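Periplasmic oligopeptide-binding protein (Burkholderia pseudomallei, PDB 3ZS6) probably binds oligopeptides in the periplasm and hands them to an ABC transporter for uptake. Local coordinates at residues 249-255 with 477-483. Sequence-based numbering, arbitrary orientation.
Sequences FGKELRP and ADRLVKS
Bent at chi2 (-61°), the Arg254 side chain folds back along its own strand and sets its guanidinium over Val481, whose CB lies against one face. NH2 donates to Val481 O at 2.9 Å, from above the carbonyl plane, while NE bonds to Glu252 O, which lies in the guanidinium plane. That carbonyl also accepts from Val481 N (2.9 Å), the two donors reaching it from opposite faces, so one oxygen joins the arginine side chain to the backbone of 477-483. The antiparallel ladder continues through Arg254 N to Arg479 O (2.7 Å), with a weak return bond from Arg479 N. Glu252 is extended beyond CG and runs out to Ser483, whose OG donates to the anti lone pair of OE2 (3.0 Å). Its OE1 is held by Tyr226 OH and by a water shared with Lys482 NZ, which also bonds to Tyr226 O. On the sheet face of Leu253 and Leu480, a non-hydrogen-bonded pair, Leu480 CD2 packs against Phe249 CB at 3.5 Å and CD1 sits over the ring face near its rim. Asp478 OD1 approaches Pro255 CA and bonds to Gly256 N. The contact thus pairs the start of strand 253-258 with the end of strand 470-480; helix 242-249, ending just before the first, packs on Leu253 and Leu480 through Ile245, and helix 219-227 meets Phe249 and Leu480 through Leu223.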
loop_
_atom_site.group_PDB
_atom_site.type_symbol
_atom_site.label_atom_id
_atom_site.label_comp_id
_atom_site.label_asym_id
_atom_site.label_seq_id
_atom_site.Cartn_x
_atom_site.Cartn_y
_atom_site.Cartn_z
ATOM N N PHE A 249 12.214 7.863 24.663
ATOM C CA PHE A 249 12.811 6.758 23.907
ATOM C C PHE A 249 13.954 7.184 22.977
ATOM O O PHE A 249 14.657 6.340 22.412
ATOM C CB PHE A 249 11.725 5.998 23.130
ATOM C CG PHE A 249 10.705 5.332 24.015
ATOM C CD1 PHE A 249 11.003 4.145 24.669
ATOM C CD2 PHE A 249 9.453 5.900 24.205
ATOM C CE1 PHE A 249 10.071 3.535 25.494
ATOM C CE2 PHE A 249 8.516 5.292 25.026
ATOM C CZ PHE A 249 8.826 4.107 25.671
ATOM N N GLY A 250 14.121 8.493 22.820
ATOM C CA GLY A 250 15.188 9.057 22.017
ATOM C C GLY A 250 15.287 8.482 20.616
ATOM O O GLY A 250 14.323 8.514 19.850
ATOM N N LYS A 251 16.459 7.943 20.293
ATOM C CA LYS A 251 16.757 7.480 18.945
ATOM C C LYS A 251 16.057 6.179 18.563
ATOM O O LYS A 251 16.097 5.775 17.404
ATOM C CB LYS A 251 18.278 7.372 18.729
ATOM C CG LYS A 251 19.004 8.728 18.778
ATOM C CD LYS A 251 20.511 8.559 18.543
ATOM C CE LYS A 251 21.320 9.750 19.062
ATOM N NZ LYS A 251 22.794 9.470 19.030
ATOM N N GLU A 252 15.433 5.510 19.526
ATOM C CA GLU A 252 14.562 4.383 19.190
ATOM C C GLU A 252 13.391 4.863 18.326
ATOM O O GLU A 252 12.797 4.094 17.557
ATOM C CB GLU A 252 14.061 3.669 20.455
ATOM C CG GLU A 252 15.196 3.087 21.295
ATOM C CD GLU A 252 14.720 2.316 22.507
ATOM O OE1 GLU A 252 13.493 2.273 22.748
ATOM O OE2 GLU A 252 15.576 1.746 23.221
ATOM N N LEU A 253 13.064 6.144 18.448
ATOM C CA LEU A 253 12.028 6.737 17.601
ATOM C C LEU A 253 12.657 6.982 16.233
ATOM O O LEU A 253 13.457 7.903 16.072
ATOM C CB LEU A 253 11.509 8.048 18.214
ATOM C CG LEU A 253 10.544 8.916 17.388
ATOM C CD1 LEU A 253 9.542 8.067 16.668
ATOM C CD2 LEU A 253 9.828 9.947 18.265
ATOM N N ARG A 254 12.322 6.133 15.261
ATOM C CA ARG A 254 12.935 6.210 13.940
ATOM C C ARG A 254 12.109 7.133 13.051
ATOM O O ARG A 254 10.979 6.811 12.687
ATOM C CB ARG A 254 13.052 4.820 13.316
ATOM C CG ARG A 254 13.540 3.736 14.275
ATOM C CD ARG A 254 14.951 4.030 14.834
ATOM N NE ARG A 254 15.310 3.024 15.829
ATOM C CZ ARG A 254 16.316 2.163 15.715
ATOM N NH1 ARG A 254 17.117 2.190 14.651
ATOM N NH2 ARG A 254 16.525 1.277 16.678
ATOM N N PRO A 255 12.677 8.290 12.699
ATOM C CA PRO A 255 11.910 9.364 12.067
ATOM C C PRO A 255 12.007 9.359 10.549
ATOM O O PRO A 255 12.951 8.797 9.987
ATOM C CB PRO A 255 12.618 10.607 12.584
ATOM C CG PRO A 255 14.073 10.182 12.592
ATOM C CD PRO A 255 14.068 8.701 12.964
ATOM N N ALA A 477 6.742 8.291 8.867
ATOM C CA ALA A 477 7.299 6.951 9.051
ATOM C C ALA A 477 7.663 6.656 10.511
ATOM O O ALA A 477 8.144 5.561 10.837
ATOM C CB ALA A 477 8.542 6.784 8.168
ATOM N N ASP A 478 7.446 7.643 11.373
ATOM C CA ASP A 478 7.814 7.560 12.782
ATOM C C ASP A 478 7.300 6.296 13.455
ATOM O O ASP A 478 6.103 6.012 13.437
ATOM C CB ASP A 478 7.297 8.785 13.547
ATOM C CG ASP A 478 8.013 10.069 13.157
ATOM O OD1 ASP A 478 8.704 10.081 12.119
ATOM O OD2 ASP A 478 7.860 11.073 13.881
ATOM N N ARG A 479 8.221 5.550 14.056
ATOM C CA ARG A 479 7.873 4.372 14.837
ATOM C C ARG A 479 8.983 4.087 15.852
ATOM O O ARG A 479 10.077 4.661 15.763
ATOM C CB ARG A 479 7.638 3.155 13.927
ATOM C CG ARG A 479 8.884 2.628 13.204
ATOM C CD ARG A 479 8.717 1.151 12.791
ATOM N NE ARG A 479 7.509 0.936 11.991
ATOM C CZ ARG A 479 7.467 1.017 10.662
ATOM N NH1 ARG A 479 8.565 1.309 9.967
ATOM N NH2 ARG A 479 6.320 0.816 10.023
ATOM N N LEU A 480 8.689 3.226 16.825
ATOM C CA LEU A 480 9.672 2.838 17.836
ATOM C C LEU A 480 10.259 1.478 17.494
ATOM O O LEU A 480 9.526 0.521 17.245
ATOM C CB LEU A 480 9.036 2.801 19.231
ATOM C CG LEU A 480 8.655 4.161 19.833
ATOM C CD1 LEU A 480 7.624 4.018 20.955
ATOM C CD2 LEU A 480 9.900 4.905 20.332
ATOM N N VAL A 481 11.586 1.406 17.471
ATOM C CA VAL A 481 12.301 0.157 17.242
ATOM C C VAL A 481 13.434 0.099 18.269
ATOM O O VAL A 481 14.220 1.039 18.390
ATOM C CB VAL A 481 12.870 0.067 15.815
ATOM C CG1 VAL A 481 13.671 -1.219 15.630
ATOM C CG2 VAL A 481 11.739 0.158 14.766
ATOM N N LYS A 482 13.494 -0.994 19.023
ATOM C CA LYS A 482 14.435 -1.114 20.140
ATOM C C LYS A 482 15.889 -0.897 19.703
ATOM O O LYS A 482 16.263 -1.206 18.565
ATOM C CB LYS A 482 14.272 -2.480 20.817
ATOM C CG LYS A 482 12.895 -2.694 21.462
ATOM C CD LYS A 482 12.772 -1.913 22.772
ATOM C CE LYS A 482 11.448 -2.193 23.482
ATOM N NZ LYS A 482 11.419 -1.579 24.845
ATOM N N SER A 483 16.700 -0.350 20.607
ATOM C CA SER A 483 18.111 -0.081 20.327
ATOM C C SER A 483 18.897 -1.344 19.985
ATOM O O SER A 483 19.921 -1.273 19.302
ATOM C CB SER A 483 18.775 0.637 21.511
ATOM O OG SER A 483 18.168 1.902 21.714
HETATM O O HOH W 1 12.801 0.977 25.043
HETATM O O HOH W 2 16.168 -0.760 23.830
HETATM O O HOH W 3 19.022 0.167 16.631
#